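Local coordinates for LRA-12 (Uncultured bacterium, PDB 5AEB), which is a class B3 di-zinc metallo-beta-lactamase with carbapenemase activity, which hydrolyses beta-lactam antibiotics, at residues D76-L81 with I146-T151. Numbering follows the deposited sequence.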
loop_
_atom_site.group_PDB
_atom_site.type_symbol
_atom_site.label_atom_id
_atom_site.label_comp_id
_atom_site.label_asym_id
_atom_site.label_seq_id
_atom_site.Cartn_x
_atom_site.Cartn_y
_atom_site.Cartn_z
ATOM N N ASP A 76 9.645 -2.744 17.971
ATOM C CA ASP A 76 9.327 -1.310 17.947
ATOM C C ASP A 76 8.099 -0.974 17.070
ATOM O O ASP A 76 7.742 0.187 16.984
ATOM C CB ASP A 76 10.546 -0.457 17.530
ATOM C CG ASP A 76 11.624 -0.355 18.649
ATOM O OD1 ASP A 76 11.277 -0.056 19.811
ATOM O OD2 ASP A 76 12.819 -0.578 18.369
ATOM N N THR A 77 7.492 -1.971 16.417
ATOM C CA THR A 77 6.345 -1.763 15.530
ATOM C C THR A 77 5.133 -1.332 16.324
ATOM O O THR A 77 4.715 -2.039 17.231
ATOM C CB THR A 77 6.021 -3.016 14.688
ATOM O OG1 THR A 77 7.170 -3.372 13.919
ATOM C CG2 THR A 77 4.876 -2.750 13.715
ATOM N N LYS A 78 4.595 -0.153 16.026
ATOM C CA LYS A 78 3.460 0.367 16.798
ATOM C C LYS A 78 2.175 0.415 15.996
ATOM O O LYS A 78 1.090 0.268 16.551
ATOM C CB LYS A 78 3.742 1.771 17.322
ATOM C CG LYS A 78 4.806 1.924 18.387
ATOM C CD LYS A 78 4.733 0.937 19.551
ATOM C CE LYS A 78 5.803 1.318 20.580
ATOM N NZ LYS A 78 6.692 0.177 21.015
ATOM N N ILE A 79 2.320 0.624 14.689
ATOM C CA ILE A 79 1.201 0.864 13.781
ATOM C C ILE A 79 1.383 0.056 12.486
ATOM O O ILE A 79 2.496 -0.060 11.960
ATOM C CB ILE A 79 0.983 2.366 13.476
ATOM C CG1 ILE A 79 0.758 3.150 14.787
ATOM C CG2 ILE A 79 -0.186 2.548 12.494
ATOM C CD1 ILE A 79 0.519 4.644 14.615
ATOM N N LEU A 80 0.284 -0.560 12.060
ATOM C CA LEU A 80 0.160 -1.275 10.797
ATOM C C LEU A 80 -0.881 -0.567 9.934
ATOM O O LEU A 80 -2.009 -0.296 10.389
ATOM C CB LEU A 80 -0.297 -2.734 11.054
ATOM C CG LEU A 80 0.583 -3.551 12.018
ATOM C CD1 LEU A 80 -0.066 -4.884 12.344
ATOM C CD2 LEU A 80 1.997 -3.734 11.459
ATOM N N LEU A 81 -0.500 -0.286 8.695
ATOM C CA LEU A 81 -1.391 0.293 7.700
ATOM C C LEU A 81 -1.431 -0.553 6.419
ATOM O O LEU A 81 -0.525 -1.355 6.174
ATOM C CB LEU A 81 -0.938 1.715 7.363
ATOM C CG LEU A 81 -0.792 2.702 8.531
ATOM C CD1 LEU A 81 -0.107 3.982 8.068
ATOM C CD2 LEU A 81 -2.164 3.002 9.123
ATOM N N ILE A 146 -2.534 10.138 11.195
ATOM C CA ILE A 146 -1.957 9.130 12.046
ATOM C C ILE A 146 -0.620 9.710 12.469
ATOM O O ILE A 146 0.255 9.959 11.627
ATOM C CB ILE A 146 -1.775 7.798 11.300
ATOM C CG1 ILE A 146 -3.100 7.293 10.746
ATOM C CG2 ILE A 146 -1.140 6.760 12.217
ATOM C CD1 ILE A 146 -2.990 6.756 9.341
ATOM N N GLN A 147 -0.487 9.931 13.776
ATOM C CA GLN A 147 0.733 10.450 14.394
ATOM C C GLN A 147 1.495 9.408 15.199
ATOM O O GLN A 147 0.917 8.727 16.044
ATOM C CB GLN A 147 0.407 11.581 15.349
ATOM C CG GLN A 147 -0.347 12.735 14.724
ATOM C CD GLN A 147 0.180 14.071 15.205
ATOM O OE1 GLN A 147 -0.580 15.020 15.393
ATOM N NE2 GLN A 147 1.492 14.149 15.407
ATOM N N LEU A 148 2.800 9.310 14.942
ATOM C CA LEU A 148 3.692 8.523 15.759
ATOM C C LEU A 148 5.011 9.287 15.866
ATOM O O LEU A 148 5.657 9.589 14.842
ATOM C CB LEU A 148 3.916 7.135 15.142
ATOM C CG LEU A 148 4.654 6.160 16.070
ATOM C CD1 LEU A 148 3.838 5.838 17.312
ATOM C CD2 LEU A 148 5.030 4.896 15.329
ATOM N N GLY A 149 5.397 9.604 17.104
ATOM C CA GLY A 149 6.476 10.543 17.377
ATOM C C GLY A 149 6.256 11.857 16.651
ATOM O O GLY A 149 5.226 12.509 16.809
ATOM N N ASP A 150 7.225 12.242 15.837
ATOM C CA ASP A 150 7.118 13.498 15.123
ATOM C C ASP A 150 6.606 13.298 13.680
ATOM O O ASP A 150 6.564 14.241 12.902
ATOM C CB ASP A 150 8.476 14.231 15.141
ATOM C CG ASP A 150 8.980 14.525 16.559
ATOM O OD1 ASP A 150 8.156 14.874 17.439
ATOM O OD2 ASP A 150 10.208 14.413 16.799
ATOM N N THR A 151 6.245 12.065 13.327
ATOM C CA THR A 151 5.705 11.763 12.002
ATOM C C THR A 151 4.179 11.871 12.056
ATOM O O THR A 151 3.548 11.459 13.035
ATOM C CB THR A 151 6.198 10.368 11.535
ATOM O OG1 THR A 151 7.625 10.394 11.426
ATOM C CG2 THR A 151 5.612 9.950 10.187
#
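Ile79 drives its CD1 methyl between Ile146 and Leu148, coming within 3.6 Å of Ile146 CG2, the tightest approach between 76-81 and 146-151. An extended Ile79 chain (chi2 -180°) carries that methyl well clear of its own strand, and CD1 of Ile79 also stands 4.2 Å from Leu148 CB, so one carbon tip touches two residues of the facing strand. The Ile146 side chain splits its work: its CG2 branch receives Ile79, while CD1, at the end of the other branch, meets Leu81 tip to tip, 3.8 Å from Leu81 CD2. All of these groups are buried hydrocarbon, and dispersion rather than polar pairing holds the two strands together. Their axes approach to 8.9 Å and run nearly antiparallel, at 158°. Strand 77-81 is an inner strand of the seven-stranded sheet, whereas 145-148 forms an edge of the five-stranded one; the contact thus closes part of the interface between the two sheets of the metallo-beta-lactamase alpha-beta/beta-alpha sandwich. Leu80, on the other face of its strand, packs against helix 93-100, and Ile50 of the neighbouring strand 48-52 touches both Leu81 and Leu148. A type II' turn from Leu148 to Thr151 leads from strand 145-148 into 151-157. Packing loosens toward Lys78, which offers little more than the base of its chain: CB lies 3.9 Å from Leu148 CD2, the two side chains crossing at about a right angle. Beyond CG the lysine bends, at chi2 -47°, and leads its ammonium group away from Leu148 on the exposed side.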